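Beta-ketothiolase BktB (Ralstonia eutropha, PDB 4NZS) catalyses the condensation of acetyl-CoA with propionyl-CoA to beta-ketovaleryl-CoA, or of two acetyl-CoA molecules to acetoacetyl-CoA, reactions required for efficient production of the polyester PHBV. Local coordinates at residues Val16-Gly21 / Asn257-Ala262; Gly60-Thr65 / Asn92-Ser97; Val283-Ala288 / Leu307-Leu312. All coordinates share one frame; numbering follows the deposited sequence.

Interaction 1: Val16-Gly21 / Asn257-Ala262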
loop_
_atom_site.group_PDB
_atom_site.type_symbol
_atom_site.label_atom_id
_atom_site.label_comp_id
_atom_site.label_asym_id
_atom_site.label_seq_id
_atom_site.Cartn_x
_atom_site.Cartn_y
_atom_site.Cartn_z
ATOM N N VAL A 16 36.009 2.778 11.906
ATOM C CA VAL A 16 35.075 2.269 12.914
ATOM C C VAL A 16 33.754 1.735 12.294
ATOM O O VAL A 16 33.413 2.083 11.136
ATOM C CB VAL A 16 34.836 3.415 13.959
ATOM C CG1 VAL A 16 33.356 3.783 14.137
ATOM C CG2 VAL A 16 35.469 3.084 15.299
ATOM N N ARG A 17 33.007 0.933 13.071
ATOM C CA ARG A 17 31.767 0.348 12.579
ATOM C C ARG A 17 30.754 -0.072 13.652
ATOM O O ARG A 17 31.123 -0.410 14.716
ATOM C CB ARG A 17 32.111 -0.888 11.762
ATOM C CG ARG A 17 32.706 -2.043 12.542
ATOM C CD ARG A 17 32.680 -3.263 11.616
ATOM N NE ARG A 17 33.172 -4.517 12.162
ATOM C CZ ARG A 17 32.434 -5.400 12.818
ATOM N NH1 ARG A 17 31.168 -5.161 13.097
ATOM N NH2 ARG A 17 32.980 -6.517 13.250
ATOM N N THR A 18 29.465 -0.038 13.358
ATOM C CA THR A 18 28.513 -0.807 14.166
ATOM C C THR A 18 28.913 -2.243 14.034
ATOM O O THR A 18 29.685 -2.587 13.146
ATOM C CB THR A 18 27.040 -0.682 13.694
ATOM O OG1 THR A 18 26.855 -1.315 12.422
ATOM C CG2 THR A 18 26.649 0.824 13.602
ATOM N N ALA A 19 28.424 -3.038 14.966
ATOM C CA ALA A 19 28.335 -4.488 14.817
ATOM C C ALA A 19 27.276 -4.787 13.781
ATOM O O ALA A 19 26.455 -3.920 13.502
ATOM C CB ALA A 19 27.916 -5.107 16.155
ATOM N N ILE A 20 27.197 -6.028 13.302
ATOM C CA ILE A 20 26.302 -6.367 12.211
ATOM C C ILE A 20 25.074 -7.067 12.727
ATOM O O ILE A 20 25.206 -8.044 13.481
ATOM C CB ILE A 20 26.986 -7.282 11.204
ATOM C CG1 ILE A 20 28.223 -6.578 10.659
ATOM C CG2 ILE A 20 26.015 -7.634 10.079
ATOM C CD1 ILE A 20 29.278 -7.483 10.021
ATOM N N GLY A 21 23.897 -6.595 12.281
ATOM C CA GLY A 21 22.630 -7.207 12.604
ATOM C C GLY A 21 22.154 -8.275 11.609
ATOM O O GLY A 21 22.497 -8.230 10.410
ATOM N N ASN A 257 21.731 -8.369 6.042
ATOM C CA ASN A 257 22.174 -7.809 7.287
ATOM C C ASN A 257 22.150 -6.312 7.344
ATOM O O ASN A 257 22.139 -5.658 6.320
ATOM C CB ASN A 257 23.575 -8.334 7.540
ATOM C CG ASN A 257 23.578 -9.813 7.879
ATOM O OD1 ASN A 257 23.388 -10.212 9.051
ATOM N ND2 ASN A 257 23.798 -10.654 6.857
ATOM N N ASP A 258 22.193 -5.781 8.563
ATOM C CA ASP A 258 22.098 -4.349 8.807
ATOM C C ASP A 258 23.450 -3.777 9.339
ATOM O O ASP A 258 24.022 -4.373 10.255
ATOM C CB ASP A 258 20.995 -4.106 9.843
ATOM C CG ASP A 258 19.613 -4.673 9.448
ATOM O OD1 ASP A 258 19.129 -4.462 8.316
ATOM O OD2 ASP A 258 18.938 -5.250 10.335
ATOM N N ALA A 259 23.985 -2.651 8.796
ATOM C CA ALA A 259 25.174 -2.017 9.423
ATOM C C ALA A 259 25.648 -0.703 8.873
ATOM O O ALA A 259 25.185 -0.226 7.838
ATOM C CB ALA A 259 26.329 -2.961 9.423
ATOM N N ALA A 260 26.574 -0.093 9.611
ATOM C CA ALA A 260 27.328 1.057 9.094
ATOM C C ALA A 260 28.841 0.959 9.340
ATOM O O ALA A 260 29.341 0.078 10.052
ATOM C CB ALA A 260 26.781 2.356 9.693
ATOM N N ALA A 261 29.585 1.873 8.746
ATOM C CA ALA A 261 31.028 1.909 8.944
ATOM C C ALA A 261 31.605 3.193 8.445
ATOM O O ALA A 261 31.198 3.620 7.361
ATOM C CB ALA A 261 31.685 0.798 8.180
ATOM N N ALA A 262 32.581 3.767 9.173
ATOM C CA ALA A 262 33.299 4.957 8.666
ATOM C C ALA A 262 34.808 4.940 8.892
ATOM O O ALA A 262 35.327 4.346 9.841
ATOM C CB ALA A 262 32.713 6.234 9.248
#

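Interaction 2: Gly60-Thr65 / Asn92-Ser97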
loop_
_atom_site.group_PDB
_atom_site.type_symbol
_atom_site.label_atom_id
_atom_site.label_comp_id
_atom_site.label_asym_id
_atom_site.label_seq_id
_atom_site.Cartn_x
_atom_site.Cartn_y
_atom_site.Cartn_z
ATOM N N GLY A 60 28.195 4.933 1.059
ATOM C CA GLY A 60 27.709 3.911 0.169
ATOM C C GLY A 60 26.456 3.331 0.779
ATOM O O GLY A 60 26.370 3.023 2.005
ATOM N N ASN A 61 25.461 3.214 -0.080
ATOM C CA ASN A 61 24.201 2.645 0.312
ATOM C C ASN A 61 23.547 2.168 -0.939
ATOM O O ASN A 61 23.773 2.778 -2.005
ATOM C CB ASN A 61 23.338 3.732 0.930
ATOM C CG ASN A 61 21.922 3.293 1.098
ATOM O OD1 ASN A 61 21.619 2.505 1.987
ATOM N ND2 ASN A 61 21.074 3.712 0.212
ATOM N N VAL A 62 22.690 1.159 -0.841
ATOM C CA VAL A 62 21.970 0.776 -2.071
ATOM C C VAL A 62 20.473 0.939 -2.098
ATOM O O VAL A 62 19.870 1.386 -3.094
ATOM C CB VAL A 62 22.271 -0.668 -2.474
ATOM C CG1 VAL A 62 21.723 -0.909 -3.867
ATOM C CG2 VAL A 62 23.766 -0.905 -2.462
ATOM N N ILE A 63 19.875 0.494 -1.020
ATOM C CA ILE A 63 18.474 0.395 -0.912
ATOM C C ILE A 63 17.997 1.573 -0.065
ATOM O O ILE A 63 18.414 1.729 1.069
ATOM C CB ILE A 63 18.105 -0.874 -0.144
ATOM C CG1 ILE A 63 18.548 -2.146 -0.874
ATOM C CG2 ILE A 63 16.604 -0.916 0.039
ATOM C CD1 ILE A 63 18.365 -3.425 -0.028
ATOM N N GLN A 64 17.076 2.351 -0.614
ATOM C CA GLN A 64 16.437 3.433 0.078
ATOM C C GLN A 64 15.288 2.874 0.939
ATOM O O GLN A 64 14.381 2.190 0.478
ATOM C CB GLN A 64 15.971 4.439 -0.930
ATOM C CG GLN A 64 17.116 4.815 -1.812
ATOM C CD GLN A 64 16.828 5.962 -2.740
ATOM O OE1 GLN A 64 17.751 6.478 -3.379
ATOM N NE2 GLN A 64 15.561 6.362 -2.842
ATOM N N THR A 65 15.467 3.089 2.231
ATOM C CA THR A 65 14.534 2.829 3.255
ATOM C C THR A 65 13.514 3.930 3.345
ATOM O O THR A 65 12.399 3.690 3.762
ATOM C CB THR A 65 15.268 2.781 4.587
ATOM O OG1 THR A 65 16.166 1.669 4.550
ATOM C CG2 THR A 65 14.326 2.543 5.703
ATOM N N ASN A 92 26.402 4.696 -5.075
ATOM C CA ASN A 92 25.989 3.314 -5.197
ATOM C C ASN A 92 26.734 2.499 -6.237
ATOM O O ASN A 92 26.605 2.737 -7.410
ATOM C CB ASN A 92 24.487 3.237 -5.455
ATOM C CG ASN A 92 24.013 1.825 -5.704
ATOM O OD1 ASN A 92 24.699 0.877 -5.382
ATOM N ND2 ASN A 92 22.846 1.687 -6.286
ATOM N N ARG A 93 27.452 1.488 -5.787
ATOM C CA ARG A 93 28.032 0.497 -6.671
ATOM C C ARG A 93 27.695 -0.887 -6.174
ATOM O O ARG A 93 28.543 -1.753 -6.132
ATOM C CB ARG A 93 29.536 0.659 -6.846
ATOM C CG ARG A 93 30.028 0.106 -8.174
ATOM C CD ARG A 93 31.535 -0.032 -8.251
ATOM N NE ARG A 93 32.177 1.257 -8.433
ATOM C CZ ARG A 93 32.440 1.795 -9.611
ATOM N NH1 ARG A 93 32.134 1.152 -10.715
ATOM N NH2 ARG A 93 33.015 2.978 -9.680
ATOM N N LEU A 94 26.451 -1.065 -5.763
ATOM C CA LEU A 94 25.963 -2.350 -5.304
ATOM C C LEU A 94 26.798 -2.829 -4.126
ATOM O O LEU A 94 26.987 -2.093 -3.176
ATOM C CB LEU A 94 25.927 -3.363 -6.452
ATOM C CG LEU A 94 24.734 -3.299 -7.376
ATOM C CD1 LEU A 94 23.469 -3.656 -6.634
ATOM C CD2 LEU A 94 24.636 -1.933 -8.015
ATOM N N CYS A 95 27.309 -4.046 -4.215
ATOM C CA CYS A 95 28.037 -4.696 -3.155
ATOM C C CYS A 95 29.281 -3.915 -2.807
ATOM O O CYS A 95 29.745 -3.954 -1.684
ATOM C CB CYS A 95 28.385 -6.107 -3.585
ATOM S SG CYS A 95 26.991 -6.958 -4.318
ATOM N N GLY A 96 29.819 -3.219 -3.794
ATOM C CA GLY A 96 31.067 -2.511 -3.660
ATOM C C GLY A 96 30.968 -1.082 -3.183
ATOM O O GLY A 96 31.951 -0.374 -3.137
ATOM N N SER A 97 29.770 -0.662 -2.834
ATOM C CA SER A 97 29.506 0.732 -2.551
ATOM C C SER A 97 30.344 1.267 -1.386
ATOM O O SER A 97 30.848 2.370 -1.448
ATOM C CB SER A 97 28.013 0.932 -2.271
ATOM O OG SER A 97 27.224 0.654 -3.399
#

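Interaction 3: Val283-Ala288 / Leu307-Leu312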
loop_
_atom_site.group_PDB
_atom_site.type_symbol
_atom_site.label_atom_id
_atom_site.label_comp_id
_atom_site.label_asym_id
_atom_site.label_seq_id
_atom_site.Cartn_x
_atom_site.Cartn_y
_atom_site.Cartn_z
ATOM N N VAL A 283 47.579 2.771 -0.847
ATOM C CA VAL A 283 48.557 2.438 -1.869
ATOM C C VAL A 283 47.990 2.756 -3.233
ATOM O O VAL A 283 48.440 3.686 -3.876
ATOM C CB VAL A 283 48.952 0.964 -1.855
ATOM C CG1 VAL A 283 50.011 0.709 -2.922
ATOM C CG2 VAL A 283 49.434 0.563 -0.470
ATOM N N SER A 284 46.992 1.980 -3.650
ATOM C CA SER A 284 46.358 2.101 -4.958
ATOM C C SER A 284 44.957 1.424 -4.877
ATOM O O SER A 284 44.597 0.843 -3.839
ATOM C CB SER A 284 47.234 1.447 -6.033
ATOM O OG SER A 284 47.291 0.021 -5.861
ATOM N N TYR A 285 44.189 1.523 -5.968
ATOM C CA TYR A 285 42.853 0.937 -6.117
ATOM C C TYR A 285 42.565 0.706 -7.582
ATOM O O TYR A 285 43.003 1.492 -8.450
ATOM C CB TYR A 285 41.766 1.869 -5.587
ATOM C CG TYR A 285 41.623 3.147 -6.386
ATOM C CD1 TYR A 285 40.929 3.176 -7.608
ATOM C CD2 TYR A 285 42.192 4.327 -5.931
ATOM C CE1 TYR A 285 40.838 4.350 -8.347
ATOM C CE2 TYR A 285 42.081 5.521 -6.644
ATOM C CZ TYR A 285 41.421 5.537 -7.845
ATOM O OH TYR A 285 41.343 6.741 -8.538
ATOM N N GLY A 286 41.784 -0.335 -7.858
ATOM C CA GLY A 286 41.390 -0.690 -9.229
ATOM C C GLY A 286 40.026 -1.379 -9.356
ATOM O O GLY A 286 39.721 -2.354 -8.665
ATOM N N HIS A 287 39.228 -0.884 -10.293
ATOM C CA HIS A 287 37.870 -1.351 -10.510
ATOM C C HIS A 287 37.837 -2.309 -11.713
ATOM O O HIS A 287 38.848 -2.489 -12.392
ATOM C CB HIS A 287 36.956 -0.144 -10.786
ATOM C CG HIS A 287 36.892 0.872 -9.682
ATOM N ND1 HIS A 287 37.957 1.181 -8.864
ATOM C CD2 HIS A 287 35.882 1.683 -9.292
ATOM C CE1 HIS A 287 37.606 2.140 -8.021
ATOM N NE2 HIS A 287 36.351 2.463 -8.262
ATOM N N ALA A 288 36.679 -2.924 -11.968
ATOM C CA ALA A 288 36.468 -3.731 -13.182
ATOM C C ALA A 288 35.011 -4.119 -13.408
ATOM O O ALA A 288 34.219 -4.270 -12.472
ATOM C CB ALA A 288 37.317 -4.985 -13.157
ATOM N N LEU A 307 47.067 -4.356 -8.036
ATOM C CA LEU A 307 48.403 -4.746 -7.648
ATOM C C LEU A 307 49.426 -4.077 -8.532
ATOM O O LEU A 307 50.347 -3.431 -8.055
ATOM C CB LEU A 307 48.538 -6.246 -7.807
ATOM C CG LEU A 307 47.767 -7.026 -6.764
ATOM C CD1 LEU A 307 47.895 -8.515 -7.008
ATOM C CD2 LEU A 307 48.285 -6.652 -5.390
ATOM N N GLU A 308 49.209 -4.141 -9.829
ATOM C CA GLU A 308 50.066 -3.418 -10.735
ATOM C C GLU A 308 50.355 -1.988 -10.216
ATOM O O GLU A 308 51.471 -1.714 -9.797
ATOM C CB GLU A 308 49.449 -3.433 -12.142
ATOM C CG GLU A 308 50.204 -2.645 -13.209
ATOM C CD GLU A 308 49.562 -1.301 -13.515
ATOM O OE1 GLU A 308 50.258 -0.265 -13.450
ATOM O OE2 GLU A 308 48.349 -1.277 -13.814
ATOM N N ARG A 309 49.354 -1.112 -10.161
ATOM C CA ARG A 309 49.595 0.330 -9.904
ATOM C C ARG A 309 50.228 0.634 -8.546
ATOM O O ARG A 309 50.552 1.790 -8.263
ATOM C CB ARG A 309 48.307 1.146 -10.026
ATOM C CG ARG A 309 47.504 0.868 -11.280
ATOM C CD ARG A 309 46.633 2.047 -11.666
ATOM N NE ARG A 309 45.575 2.281 -10.693
ATOM C CZ ARG A 309 44.779 3.346 -10.690
ATOM N NH1 ARG A 309 43.845 3.449 -9.750
ATOM N NH2 ARG A 309 44.904 4.309 -11.614
ATOM N N ALA A 310 50.364 -0.395 -7.707
ATOM C CA ALA A 310 51.125 -0.320 -6.460
ATOM C C ALA A 310 52.587 -0.627 -6.693
ATOM O O ALA A 310 53.463 -0.217 -5.920
ATOM C CB ALA A 310 50.568 -1.322 -5.476
ATOM N N GLY A 311 52.822 -1.387 -7.759
ATOM C CA GLY A 311 54.111 -1.977 -8.044
ATOM C C GLY A 311 54.333 -3.234 -7.236
ATOM O O GLY A 311 55.438 -3.760 -7.177
ATOM N N LEU A 312 53.294 -3.732 -6.595
ATOM C CA LEU A 312 53.506 -4.816 -5.677
ATOM C C LEU A 312 52.870 -6.060 -6.274
ATOM O O LEU A 312 52.232 -6.003 -7.330
ATOM C CB LEU A 312 52.985 -4.412 -4.302
ATOM C CG LEU A 312 53.465 -3.010 -3.861
ATOM C CD1 LEU A 312 53.223 -2.814 -2.364
ATOM C CD2 LEU A 312 54.938 -2.710 -4.175
#

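Interaction 1: Val16-Gly21 / Asn257-Ala262
Thr18 turns its side chain onto the strand of Ala259 and Ala260, and its hydroxyl takes the place of a backbone acceptor. With OG1 set between the backbone N and the carbonyl carbon (chi1 68°), the oxygen meets the N-H of Ala260 in a nearly straight bond, Ala260 N to Thr18 OG1 being 3.1 Å at 170°. The same hydroxyl donates to Ala19 O, 2.8 Å from Thr18 OG1, arriving from above the carbonyl plane, so one oxygen is gripped twice. The methyl of Ala259 lies against OG1, while Thr18 CG2 comes near the CB of Ala260.

This side-chain substitution bridges a break in an antiparallel pairing inside the mixed thiolase sheet. On one side of it, Val16 and Ala262 form a hydrogen-bonded pair, with Val16 N to Ala262 O at 2.7 Å, and Arg17 faces Ala261 in a non-hydrogen-bonded pair. Beyond it, the register has shifted by one residue and Gly21 pairs with Asp258, Gly21 N lying 3.0 Å from Asp258 O.

Arg17 brings only its CB close to the partner strand, Arg17 CB lying 3.4 Å from Ala260 O with Ala261 CB next; its extended chain leads away, and NH1 bonds Thr18 O, the donor lying in the carbonyl plane, and forms a salt bridge with Asp222. Ile20 and Asn257 cross obliquely, Ile20 CG2 resting 3.6 Å from Asn257 CB, and Ile20 CG1 reaches the methyl of Ala259. Helix 357-375 packs on Arg17, Ile20, Ala259 and Ala261 through Leu363 and Ala362, whereas helix 32-47 meets Val16, Thr18, Ala260 and Ala262.

Interaction 2: Gly60-Thr65 / Asn92-Ser97
Val62 sets its two methyl groups against Asn92 and the carbonyl of Leu94, the two side chains of Val62 and Asn92 crossing at about a right angle. Val62 CG2 lies 3.5 Å from Asn92 OD1 and equally 3.5 Å from Leu94 O, while Val62 CG1, anti to the backbone N (chi1 -169°), passes 3.7 Å from Asn92 ND2 and reaches Leu94 CD1. No hydrogen bond joins the two segments: CG2 rests against two oxygens, Asn92 OD1 and Leu94 O, that already accept hydrogen bonds. Asn92 OD1 accepts from Leu94 N at 2.6 Å, closing an Asx turn. Leu94 O takes both Ser97 N and Ser97 OG from the same face of its plane, and Ser97 OG, 2.8 Å from Leu94 O, also accepts from Arg93 N. Ser97 CB in turn packs 3.9 Å from Gly60 CA.

Further out, the carboxylate of Glu123 accepts from the backbone N-H groups of Val62 and Ile63, and Met70 of the second subunit packs on Leu94. Asn92 also continues the sheet by antiparallel pairing with a strand of that subunit. The bonded turn of 92-97 leads into helix 97-110 and carries Cys95, by similarity the acyl-thioester nucleophile, in the strand-to-helix loop of the thiolase active site.

Interaction 3: Val283-Ala288 / Leu307-Leu312
Arg309, near the C-terminal end of helix 299-310, reaches across to strand 280-289 and ends over the ring of Tyr285, joining helix to sheet in the C-terminal half of the thiolase fold. That strand carries a classic beta bulge, in which Val283 and Ser284 both face Ile395, and the helix finishes in a Schellman motif at Gly311, whose phi is positive.

The path of the arginine starts at Arg309 CB, which lies 4.1 Å from Ser284 CB. From there CG stands anti to the carbonyl carbon, beside the backbone N, and the chain bends at chi3 (-67°), a turn that carries the guanidinium to Tyr285. Arg309 NE passes 3.5 Å from Tyr285 O. Next, Arg309 CZ sits 4.9 Å from the centroid of the Tyr285 ring and 18° off the ring normal, a cation-pi arrangement. The guanidinium of Arg309 does not lie flat on the Tyr285 ring: the two planes are 81° apart, and it is NH1 that points at the face, nearest the rim at Tyr285 CE1. The same NH1 donates to Tyr285 O at the edge of the guanidinium, in a bond whose modelled length is doubtfully short, and forms a salt bridge with Asp113 of the second subunit. That residue also accepts a hydrogen bond from the Tyr285 hydroxyl, so one aspartate of the second subunit binds both the guanidinium and the phenol.

The methyl of Ala310 meets Val283 CG1, at a spacing short enough to be doubtful in detail. Ser284 OG is bonded to Ala306 O, one helical turn before Ala310, and the same Ser284 OG lies 3.6 Å from Ala310 CB.

How the interactions relate
Interactions 1 and 3 belong to the same mixed sheet, on the neighbouring strands 10-22 and 280-289, yet their centres are 27 Å apart and one lies in the N-terminal, the other in the C-terminal thiolase domain. Interaction 2 follows strands 57-60 and 88-92, which strand 116-124 separates from strand 257-267 of interaction 1; the two centres are 14 Å apart and the nearest atoms about 7 Å. It does touch interaction 3, where Arg93 NH2 packs 3.2 Å from His287 CD2, and both of these contacts meet the second subunit. Interaction 2 holds Cys95, while the side chain of Asn257 in interaction 1 is about 5 Å from that of His355, predicted as a proton acceptor. Interaction 3 lies away from these sites.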